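Local atomic coordinates of UDP-glucose 6-dehydrogenase (Pyrobaculum islandicum, PDB entry 3VTF), a protein that probably catalyses the NAD-dependent oxidation of UDP-glucose to UDP-glucuronate, a step of nucleotide-sugar biosynthesis. Residues Ser240-Val245 / His272-Gly277; Val245-Lys250 / Glu314-Tyr319; Val423-Tyr428 / Lys436-Val441. All coordinates share one frame; numbering follows the deposited sequence.

How the contacts relate
Contacts 1 and 3 are buried, while contact 2 lies at the surface. Contacts 1 and 2 share Val-245 and use successive parts of helix 221-251; both also touch the second subunit. Contact 1 sets this helix against the loop that reads the uracil of the substrate. Contact 2 joins it to helix 304-328 through apolar tips and one water. Contact 3 is an edge pair of the parallel sheet in the C-terminal part and rests on backbone hydrogen bonds. Contacts 2 and 3 meet directly: Lys-250 NZ forms a salt bridge with Glu-439 OE1 at 2.7 Å. Met-316 of contact 2 also packs on Gly-277 and Asn-243 of contact 1.

Contact 1. Residues Ser240-Val245 / His272-Gly277; sequences SFANEV and HYFGAG. With UPG (uridine-5'-diphosphate-glucose), chain B.
Asn-243 reaches from helix 221-251 to the backbone of Ala-276 and Gly-277. Its CB leaves the helix with CG anti to the carbonyl carbon (chi1 -79°), which swings the amide toward the loop. CG lies 3.5 Å from Gly-277 O. From there the two branches part. OD1 accepts a hydrogen bond from Gly-277 N at 2.6 Å; the N-H is fairly straight (162°), lies in the carbonyl plane and uses a lone pair of OD1. The same oxygen is 3.1 Å from Ala-276 CA. ND2 is on the other branch, 3.4 Å from Gly-277 O. The preceding residue, Ala-242, sets its CB against Phe-274 O at 3.5 Å and also touches the methyl of Ala-276. Phe-241 presents a ring edge to Phe-274 CE1. Phe-260 of helix 256-264 stacks on the Phe-274 ring and also touches Phe-241 and Ala-242.

Beyond the helix, the loop faces UDP-glucose. Gly-275 N donates to uracil O4, and Gly-275 O accepts from N3 at 3.0 Å. Together they pair with an acceptor and a donor side by side on the base edge. Tyr-273 lays one ring face under uracil C5, and its OH donates to phosphate oxygen O1A at 2.6 Å. Gly-275 centres an inverse gamma turn. The site is the uracil end of the UDP-glucose pocket, with its recognition loop backed by the helix.

Contact 2. Residues Val245-Lys250 / Glu314-Tyr319; sequences VGLLAK and EYMPRY
Leu-247 has CG anti to its carbonyl carbon (chi1 -66°), and CG of Tyr-319 is anti to its backbone N (chi1 -177°). These torsions bring the leucine methyls and the tyrosine ring together between helices 221-251 and 304-328. The leucine and the tyrosine lie alongside, pointing opposite ways. Leu-247 CD2 meets Tyr-319 CE2 at 3.6 Å, an approach neither over the face nor at the edge. The same methyl touches the end of Met-316, whose chain bends at chi2 and chi3; CD2 to CE is 3.8 Å. The other branch, CD1, goes to Tyr-315 CE2 at 3.8 Å. Leu-247 is thus held at both methyls by three residues of one helix.

Tyr-319 CB lies over one face of the Tyr-315 ring, near the rim, so the two tyrosines are packed together one turn apart. At the far end of Tyr-319, Lys-250 runs extended to CE, and its last torsion turns NZ aside. Its CD sits at the ring edge, 3.4 Å from Tyr-319 OH. The ammonium has Glu-439 as its partner, and probably also a hydrogen bond to Gly-440 O. A water joins the helices: it donates to Leu-247 O at 2.7 Å and is hydrogen-bonded to Tyr-319 OH at 3.0 Å. In this way a helix carbonyl and a phenol are linked without direct contact.

The axes of the two segments come no closer than 12.7 Å, with an angle of 34° between their directions, so long side chains bridge the space. Leu-247 also packs on Leu-301 of the second subunit. This is side-chain packing between two long helices, with helix 221-251 lying at the subunit interface.

Contact 3. Residues Val423-Tyr428 / Lys436-Val441; sequences VVDGRY and KIYEGV
Strands 423-425 and 437-440 run parallel, joined by backbone hydrogen bonds that alternate from Val-423 N to Ile-437 O through to Val-441 N to Asp-425 O. Asp-425 and Tyr-438 meet on one face of the sheet. The Tyr-438 hydroxyl donates to Asp-425 OD2 at 2.5 Å, reaching it on the anti side and 21° out of the carboxylate plane. The carboxylate and ring planes are 72° apart, and OD2 lies at the ring edge. Asp-425 CG is anti to its backbone N (chi1 -175°), which brings OD2 to the phenol. Its OD1 accepts from Arg-427 N at 3.1 Å, from above the carboxylate plane, and closes an Asx turn.

On the opposite face, Val-424 CG1 meets Val-441 CG2 at 3.7 Å. This CG2 is also pressed to Gly-426 CA at 3.4 Å, tighter than usual carbon contact. Val-429 N and Trp-443 add further bonds to Asp-425 OD2 and Tyr-438 OH respectively. Both carboxylate oxygens of this buried acid are therefore engaged, which would probably favour its charged form. The Asx turn probably steadies the backbone at Arg-427, which binds UDP-glucose.

Contact 1. Residues Ser240-Val245 / His272-Gly277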
loop_
_atom_site.group_PDB
_atom_site.type_symbol
_atom_site.label_atom_id
_atom_site.label_comp_id
_atom_site.label_asym_id
_atom_site.label_seq_id
_atom_site.Cartn_x
_atom_site.Cartn_y
_atom_site.Cartn_z
ATOM N N SER A 240 1.263 -9.101 1.233
ATOM C CA SER A 240 1.889 -9.561 2.493
ATOM C C SER A 240 1.340 -8.814 3.702
ATOM O O SER A 240 1.216 -9.397 4.809
ATOM C CB SER A 240 3.444 -9.364 2.391
ATOM O OG SER A 240 3.923 -10.359 1.569
ATOM N N PHE A 241 1.054 -7.525 3.528
ATOM C CA PHE A 241 0.381 -6.796 4.562
ATOM C C PHE A 241 -0.993 -7.435 4.874
ATOM O O PHE A 241 -1.377 -7.568 6.054
ATOM C CB PHE A 241 0.261 -5.330 4.284
ATOM C CG PHE A 241 -0.351 -4.560 5.390
ATOM C CD1 PHE A 241 0.349 -4.368 6.572
ATOM C CD2 PHE A 241 -1.631 -4.096 5.303
ATOM C CE1 PHE A 241 -0.168 -3.626 7.648
ATOM C CE2 PHE A 241 -2.191 -3.343 6.330
ATOM C CZ PHE A 241 -1.474 -3.078 7.518
ATOM N N ALA A 242 -1.772 -7.751 3.830
ATOM C CA ALA A 242 -3.109 -8.402 4.048
ATOM C C ALA A 242 -2.901 -9.739 4.809
ATOM O O ALA A 242 -3.736 -10.106 5.651
ATOM C CB ALA A 242 -3.842 -8.635 2.728
ATOM N N ASN A 243 -1.764 -10.403 4.532
ATOM C CA ASN A 243 -1.505 -11.693 5.191
ATOM C C ASN A 243 -1.083 -11.484 6.620
ATOM O O ASN A 243 -1.528 -12.190 7.503
ATOM C CB ASN A 243 -0.477 -12.498 4.395
ATOM C CG ASN A 243 -1.138 -13.143 3.207
ATOM O OD1 ASN A 243 -2.347 -13.516 3.304
ATOM N ND2 ASN A 243 -0.376 -13.395 2.151
ATOM N N GLU A 244 -0.264 -10.456 6.859
ATOM C CA GLU A 244 0.120 -10.112 8.266
ATOM C C GLU A 244 -1.108 -9.738 9.088
ATOM O O GLU A 244 -1.333 -10.202 10.247
ATOM C CB GLU A 244 1.110 -8.918 8.286
ATOM C CG GLU A 244 1.543 -8.552 9.725
ATOM C CD GLU A 244 2.892 -7.832 9.731
ATOM O OE1 GLU A 244 3.869 -8.425 9.180
ATOM O OE2 GLU A 244 2.939 -6.735 10.357
ATOM N N VAL A 245 -1.910 -8.823 8.549
ATOM C CA VAL A 245 -3.189 -8.470 9.206
ATOM C C VAL A 245 -4.080 -9.732 9.350
ATOM O O VAL A 245 -4.758 -9.922 10.397
ATOM C CB VAL A 245 -3.890 -7.365 8.389
ATOM C CG1 VAL A 245 -5.314 -7.102 8.905
ATOM C CG2 VAL A 245 -3.040 -6.105 8.547
ATOM N N HIS A 272 -7.712 -2.855 -4.407
ATOM C CA HIS A 272 -7.270 -4.146 -4.908
ATOM C C HIS A 272 -5.952 -4.623 -4.298
ATOM O O HIS A 272 -5.120 -3.787 -3.854
ATOM C CB HIS A 272 -7.019 -3.941 -6.406
ATOM C CG HIS A 272 -8.188 -3.343 -7.144
ATOM N ND1 HIS A 272 -9.313 -4.044 -7.385
ATOM C CD2 HIS A 272 -8.365 -2.091 -7.734
ATOM C CE1 HIS A 272 -10.169 -3.284 -8.107
ATOM N NE2 HIS A 272 -9.574 -2.101 -8.332
ATOM N N TYR A 273 -5.732 -5.912 -4.427
ATOM C CA TYR A 273 -4.480 -6.649 -4.045
ATOM C C TYR A 273 -4.357 -6.778 -2.539
ATOM O O TYR A 273 -3.255 -6.951 -2.030
ATOM C CB TYR A 273 -3.185 -6.059 -4.721
ATOM C CG TYR A 273 -2.944 -6.736 -6.037
ATOM C CD1 TYR A 273 -1.745 -7.401 -6.297
ATOM C CD2 TYR A 273 -3.952 -6.798 -6.989
ATOM C CE1 TYR A 273 -1.546 -8.044 -7.528
ATOM C CE2 TYR A 273 -3.797 -7.495 -8.170
ATOM C CZ TYR A 273 -2.604 -8.097 -8.434
ATOM O OH TYR A 273 -2.455 -8.649 -9.660
ATOM N N PHE A 274 -5.514 -6.739 -1.832
ATOM C CA PHE A 274 -5.481 -7.162 -0.413
ATOM C C PHE A 274 -6.076 -8.574 -0.300
ATOM O O PHE A 274 -6.663 -8.904 0.730
ATOM C CB PHE A 274 -6.315 -6.193 0.455
ATOM C CG PHE A 274 -5.706 -4.860 0.660
ATOM C CD1 PHE A 274 -4.361 -4.739 1.198
ATOM C CD2 PHE A 274 -6.429 -3.714 0.457
ATOM C CE1 PHE A 274 -3.802 -3.539 1.478
ATOM C CE2 PHE A 274 -5.853 -2.490 0.735
ATOM C CZ PHE A 274 -4.569 -2.378 1.285
ATOM N N GLY A 275 -5.827 -9.439 -1.280
ATOM C CA GLY A 275 -6.326 -10.793 -1.203
ATOM C C GLY A 275 -5.407 -11.691 -0.377
ATOM O O GLY A 275 -4.506 -12.376 -0.913
ATOM N N ALA A 276 -5.684 -11.727 0.925
ATOM C CA ALA A 276 -4.909 -12.530 1.854
ATOM C C ALA A 276 -5.043 -13.981 1.413
ATOM O O ALA A 276 -5.997 -14.354 0.739
ATOM C CB ALA A 276 -5.529 -12.355 3.239
ATOM N N GLY A 277 -4.072 -14.799 1.761
ATOM C CA GLY A 277 -4.096 -16.239 1.436
ATOM C C GLY A 277 -2.694 -16.800 1.386
ATOM O O GLY A 277 -1.856 -16.451 2.220
HETATM N N1 UPG B . -2.204 -12.548 -5.521
HETATM C C2 UPG B . -2.575 -12.669 -4.149
HETATM N N3 UPG B . -3.454 -11.803 -3.639
HETATM C C4 UPG B . -3.935 -10.762 -4.417
HETATM C C5 UPG B . -3.566 -10.585 -5.796
HETATM C C6 UPG B . -2.633 -11.512 -6.301
HETATM O O2 UPG B . -2.114 -13.596 -3.409
HETATM O O4 UPG B . -4.732 -9.926 -3.872
HETATM C C1C UPG B . -1.204 -13.538 -5.985
HETATM C C2C UPG B . -1.716 -14.244 -7.225
HETATM O O2C UPG B . -2.461 -15.419 -6.912
HETATM C C3C UPG B . -0.405 -14.602 -7.959
HETATM C C4C UPG B . 0.548 -13.461 -7.600
HETATM O O4C UPG B . -0.090 -12.773 -6.501
HETATM O O3C UPG B . 0.175 -15.784 -7.346
HETATM C C5C UPG B . 0.761 -12.448 -8.750
HETATM O O5C UPG B . -0.517 -12.194 -9.345
HETATM P PA UPG B . -0.624 -11.143 -10.659
HETATM O O1A UPG B . -0.186 -9.701 -10.242
HETATM O O2A UPG B . -1.959 -11.432 -11.391
HETATM O O3A UPG B . 0.388 -11.908 -11.651
HETATM P PB UPG B . 1.513 -11.361 -12.715
HETATM O O1B UPG B . 1.090 -11.822 -14.086
HETATM O O2B UPG B . 2.710 -12.071 -12.033
HETATM O O3B UPG B . 1.535 -9.768 -12.787
HETATM C "C1'" UPG B . 2.528 -9.001 -12.040
HETATM C "C2'" UPG B . 2.011 -7.582 -11.951
HETATM C "C3'" UPG B . 2.099 -6.949 -13.361
HETATM C "C4'" UPG B . 3.572 -7.048 -13.826
HETATM C "C5'" UPG B . 3.923 -8.581 -13.991
HETATM C "C6'" UPG B . 5.373 -8.914 -14.406
HETATM O "O2'" UPG B . 0.600 -7.862 -11.599
HETATM O "O3'" UPG B . 1.689 -5.602 -13.236
HETATM O "O4'" UPG B . 3.637 -6.455 -15.141
HETATM O "O5'" UPG B . 3.830 -9.068 -12.622
HETATM O "O6'" UPG B . 6.269 -7.882 -13.927
#

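Contact 2. Residues Val245-Lys250 / Glu314-Tyr319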
loop_
_atom_site.group_PDB
_atom_site.type_symbol
_atom_site.label_atom_id
_atom_site.label_comp_id
_atom_site.label_asym_id
_atom_site.label_seq_id
_atom_site.Cartn_x
_atom_site.Cartn_y
_atom_site.Cartn_z
ATOM N N VAL A 245 -1.910 -8.823 8.549
ATOM C CA VAL A 245 -3.189 -8.470 9.206
ATOM C C VAL A 245 -4.080 -9.732 9.350
ATOM O O VAL A 245 -4.758 -9.922 10.397
ATOM C CB VAL A 245 -3.890 -7.365 8.389
ATOM C CG1 VAL A 245 -5.314 -7.102 8.905
ATOM C CG2 VAL A 245 -3.040 -6.105 8.547
ATOM N N GLY A 246 -4.073 -10.609 8.335
ATOM C CA GLY A 246 -4.892 -11.827 8.308
ATOM C C GLY A 246 -4.531 -12.857 9.378
ATOM O O GLY A 246 -5.418 -13.472 9.997
ATOM N N LEU A 247 -3.227 -12.998 9.653
ATOM C CA LEU A 247 -2.863 -13.914 10.749
ATOM C C LEU A 247 -3.480 -13.458 12.041
ATOM O O LEU A 247 -3.878 -14.289 12.875
ATOM C CB LEU A 247 -1.292 -13.969 10.851
ATOM C CG LEU A 247 -0.620 -14.590 9.647
ATOM C CD1 LEU A 247 0.947 -14.368 9.723
ATOM C CD2 LEU A 247 -0.959 -16.068 9.530
ATOM N N LEU A 248 -3.501 -12.125 12.255
ATOM C CA LEU A 248 -4.086 -11.529 13.396
ATOM C C LEU A 248 -5.589 -11.633 13.416
ATOM O O LEU A 248 -6.213 -12.010 14.476
ATOM C CB LEU A 248 -3.561 -10.056 13.598
ATOM C CG LEU A 248 -4.288 -9.210 14.671
ATOM C CD1 LEU A 248 -4.097 -9.877 16.073
ATOM C CD2 LEU A 248 -3.597 -7.854 14.753
ATOM N N ALA A 249 -6.225 -11.369 12.274
ATOM C CA ALA A 249 -7.683 -11.473 12.192
ATOM C C ALA A 249 -8.112 -12.907 12.558
ATOM O O ALA A 249 -9.113 -13.081 13.243
ATOM C CB ALA A 249 -8.192 -11.105 10.795
ATOM N N LYS A 250 -7.402 -13.887 12.000
ATOM C CA LYS A 250 -7.655 -15.311 12.225
ATOM C C LYS A 250 -7.598 -15.599 13.778
ATOM O O LYS A 250 -8.498 -16.210 14.318
ATOM C CB LYS A 250 -6.627 -16.212 11.523
ATOM C CG LYS A 250 -6.912 -17.733 11.678
ATOM C CD LYS A 250 -5.856 -18.568 10.867
ATOM C CE LYS A 250 -6.131 -20.085 11.013
ATOM N NZ LYS A 250 -7.533 -20.369 10.572
ATOM N N GLU A 314 6.984 -16.196 2.453
ATOM C CA GLU A 314 7.551 -17.543 2.502
ATOM C C GLU A 314 6.881 -18.363 3.612
ATOM O O GLU A 314 6.873 -19.570 3.573
ATOM C CB GLU A 314 9.065 -17.394 2.804
ATOM C CG GLU A 314 9.824 -17.014 1.522
ATOM C CD GLU A 314 11.247 -16.458 1.808
ATOM O OE1 GLU A 314 11.565 -16.164 2.986
ATOM O OE2 GLU A 314 12.034 -16.259 0.857
ATOM N N TYR A 315 6.365 -17.663 4.615
ATOM C CA TYR A 315 5.692 -18.296 5.758
ATOM C C TYR A 315 4.331 -18.903 5.426
ATOM O O TYR A 315 3.981 -20.006 5.949
ATOM C CB TYR A 315 5.507 -17.255 6.871
ATOM C CG TYR A 315 4.756 -17.762 8.105
ATOM C CD1 TYR A 315 5.393 -18.668 8.974
ATOM C CD2 TYR A 315 3.450 -17.278 8.448
ATOM C CE1 TYR A 315 4.760 -19.112 10.136
ATOM C CE2 TYR A 315 2.795 -17.705 9.620
ATOM C CZ TYR A 315 3.488 -18.611 10.473
ATOM O OH TYR A 315 2.920 -19.051 11.656
ATOM N N MET A 316 3.536 -18.210 4.579
ATOM C CA MET A 316 2.149 -18.606 4.388
ATOM C C MET A 316 1.950 -20.090 3.976
ATOM O O MET A 316 1.049 -20.756 4.550
ATOM C CB MET A 316 1.399 -17.653 3.392
ATOM C CG MET A 316 1.332 -16.208 3.937
ATOM S SD MET A 316 0.902 -15.911 5.633
ATOM C CE MET A 316 -0.878 -16.149 5.697
ATOM N N PRO A 317 2.682 -20.593 2.952
ATOM C CA PRO A 317 2.452 -22.002 2.572
ATOM C C PRO A 317 2.841 -23.019 3.689
ATOM O O PRO A 317 2.178 -24.056 3.850
ATOM C CB PRO A 317 3.395 -22.223 1.376
ATOM C CG PRO A 317 3.668 -20.828 0.866
ATOM C CD PRO A 317 3.640 -19.926 2.034
ATOM N N ARG A 318 3.889 -22.712 4.449
ATOM C CA ARG A 318 4.261 -23.534 5.613
ATOM C C ARG A 318 3.118 -23.473 6.619
ATOM O O ARG A 318 2.752 -24.495 7.232
ATOM C CB ARG A 318 5.568 -23.012 6.277
ATOM C CG ARG A 318 6.850 -23.336 5.495
ATOM C CD ARG A 318 8.138 -22.574 5.904
ATOM N NE ARG A 318 8.175 -22.113 7.304
ATOM C CZ ARG A 318 8.469 -20.849 7.721
ATOM N NH1 ARG A 318 8.772 -19.869 6.857
ATOM N NH2 ARG A 318 8.484 -20.541 9.032
ATOM N N TYR A 319 2.545 -22.287 6.842
ATOM C CA TYR A 319 1.473 -22.205 7.811
ATOM C C TYR A 319 0.244 -23.029 7.411
ATOM O O TYR A 319 -0.436 -23.610 8.292
ATOM C CB TYR A 319 1.107 -20.728 8.067
ATOM C CG TYR A 319 0.074 -20.446 9.094
ATOM C CD1 TYR A 319 0.289 -20.825 10.453
ATOM C CD2 TYR A 319 -1.151 -19.750 8.762
ATOM C CE1 TYR A 319 -0.659 -20.534 11.426
ATOM C CE2 TYR A 319 -2.070 -19.441 9.759
ATOM C CZ TYR A 319 -1.844 -19.861 11.063
ATOM O OH TYR A 319 -2.809 -19.568 12.002
HETATM O O HOH W 1 -3.008 -16.846 13.266
#

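Contact 3. Residues Val423-Tyr428 / Lys436-Val441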
loop_
_atom_site.group_PDB
_atom_site.type_symbol
_atom_site.label_atom_id
_atom_site.label_comp_id
_atom_site.label_asym_id
_atom_site.label_seq_id
_atom_site.Cartn_x
_atom_site.Cartn_y
_atom_site.Cartn_z
ATOM N N VAL A 423 -10.747 -28.724 5.288
ATOM C CA VAL A 423 -10.302 -27.868 4.231
ATOM C C VAL A 423 -9.478 -26.770 4.897
ATOM O O VAL A 423 -9.960 -26.083 5.825
ATOM C CB VAL A 423 -11.482 -27.205 3.523
ATOM C CG1 VAL A 423 -11.049 -26.164 2.478
ATOM C CG2 VAL A 423 -12.388 -28.256 2.892
ATOM N N VAL A 424 -8.287 -26.555 4.343
ATOM C CA VAL A 424 -7.445 -25.367 4.681
ATOM C C VAL A 424 -7.563 -24.524 3.414
ATOM O O VAL A 424 -7.105 -24.950 2.330
ATOM C CB VAL A 424 -5.999 -25.793 4.978
ATOM C CG1 VAL A 424 -5.082 -24.584 5.022
ATOM C CG2 VAL A 424 -5.926 -26.561 6.330
ATOM N N ASP A 425 -8.249 -23.400 3.529
ATOM C CA ASP A 425 -8.557 -22.572 2.367
ATOM C C ASP A 425 -7.473 -21.504 2.176
ATOM O O ASP A 425 -7.295 -20.563 3.042
ATOM C CB ASP A 425 -9.879 -21.861 2.628
ATOM C CG ASP A 425 -10.362 -21.064 1.456
ATOM O OD1 ASP A 425 -9.655 -20.993 0.432
ATOM O OD2 ASP A 425 -11.467 -20.477 1.543
ATOM N N GLY A 426 -6.733 -21.617 1.072
ATOM C CA GLY A 426 -5.620 -20.638 0.884
ATOM C C GLY A 426 -5.950 -19.485 0.044
ATOM O O GLY A 426 -5.072 -18.648 -0.184
ATOM N N ARG A 427 -7.153 -19.491 -0.530
ATOM C CA ARG A 427 -7.597 -18.474 -1.480
ATOM C C ARG A 427 -8.985 -17.828 -1.288
ATOM O O ARG A 427 -9.392 -17.075 -2.142
ATOM C CB ARG A 427 -7.480 -18.991 -2.912
ATOM C CG ARG A 427 -6.083 -19.395 -3.302
ATOM C CD ARG A 427 -5.170 -18.191 -3.439
ATOM N NE ARG A 427 -3.834 -18.592 -3.840
ATOM C CZ ARG A 427 -2.751 -17.849 -3.690
ATOM N NH1 ARG A 427 -2.824 -16.666 -3.137
ATOM N NH2 ARG A 427 -1.586 -18.307 -4.088
ATOM N N TYR A 428 -9.667 -18.092 -0.175
ATOM C CA TYR A 428 -11.017 -17.580 0.059
ATOM C C TYR A 428 -12.089 -18.058 -0.902
ATOM O O TYR A 428 -12.441 -17.365 -1.827
ATOM C CB TYR A 428 -11.037 -16.062 0.127
ATOM C CG TYR A 428 -12.142 -15.493 0.964
ATOM C CD1 TYR A 428 -12.008 -15.388 2.327
ATOM C CD2 TYR A 428 -13.309 -15.039 0.391
ATOM C CE1 TYR A 428 -13.004 -14.859 3.104
ATOM C CE2 TYR A 428 -14.321 -14.515 1.162
ATOM C CZ TYR A 428 -14.165 -14.432 2.522
ATOM O OH TYR A 428 -15.145 -13.902 3.307
ATOM N N LYS A 436 -16.453 -29.944 6.995
ATOM C CA LYS A 436 -16.509 -30.331 8.446
ATOM C C LYS A 436 -15.591 -29.448 9.296
ATOM O O LYS A 436 -15.928 -29.000 10.386
ATOM C CB LYS A 436 -16.049 -31.782 8.613
ATOM C CG LYS A 436 -16.071 -32.229 10.109
ATOM C CD LYS A 436 -15.720 -33.725 10.290
ATOM C CE LYS A 436 -14.267 -34.074 10.055
ATOM N NZ LYS A 436 -13.965 -34.683 8.720
ATOM N N ILE A 437 -14.365 -29.252 8.802
ATOM C CA ILE A 437 -13.421 -28.312 9.477
ATOM C C ILE A 437 -12.965 -27.294 8.353
ATOM O O ILE A 437 -12.534 -27.722 7.297
ATOM C CB ILE A 437 -12.268 -29.075 10.119
ATOM C CG1 ILE A 437 -12.750 -29.911 11.361
ATOM C CG2 ILE A 437 -11.211 -28.107 10.630
ATOM C CD1 ILE A 437 -11.717 -30.952 11.845
ATOM N N TYR A 438 -13.205 -25.999 8.557
ATOM C CA TYR A 438 -12.775 -24.970 7.643
ATOM C C TYR A 438 -11.670 -24.165 8.360
ATOM O O TYR A 438 -11.956 -23.526 9.398
ATOM C CB TYR A 438 -13.961 -24.093 7.302
ATOM C CG TYR A 438 -13.572 -22.959 6.358
ATOM C CD1 TYR A 438 -13.363 -23.199 4.981
ATOM C CD2 TYR A 438 -13.346 -21.673 6.871
ATOM C CE1 TYR A 438 -12.977 -22.176 4.136
ATOM C CE2 TYR A 438 -12.904 -20.645 6.025
ATOM C CZ TYR A 438 -12.785 -20.921 4.637
ATOM O OH TYR A 438 -12.362 -19.884 3.804
ATOM N N GLU A 439 -10.437 -24.171 7.819
ATOM C CA GLU A 439 -9.417 -23.284 8.326
ATOM C C GLU A 439 -9.017 -22.279 7.203
ATOM O O GLU A 439 -8.395 -22.673 6.277
ATOM C CB GLU A 439 -8.221 -24.111 8.679
ATOM C CG GLU A 439 -8.369 -24.965 9.927
ATOM C CD GLU A 439 -8.267 -24.179 11.216
ATOM O OE1 GLU A 439 -7.997 -22.936 11.185
ATOM O OE2 GLU A 439 -8.527 -24.804 12.279
ATOM N N GLY A 440 -9.305 -21.008 7.365
ATOM C CA GLY A 440 -8.747 -19.988 6.447
ATOM C C GLY A 440 -7.255 -19.831 6.735
ATOM O O GLY A 440 -6.808 -19.869 7.899
ATOM N N VAL A 441 -6.463 -19.674 5.692
ATOM C CA VAL A 441 -5.014 -19.589 5.901
ATOM C C VAL A 441 -4.695 -18.254 6.600
ATOM O O VAL A 441 -3.721 -18.195 7.346
ATOM C CB VAL A 441 -4.194 -19.693 4.575
ATOM C CG1 VAL A 441 -2.716 -19.616 4.879
ATOM C CG2 VAL A 441 -4.394 -21.099 4.008
#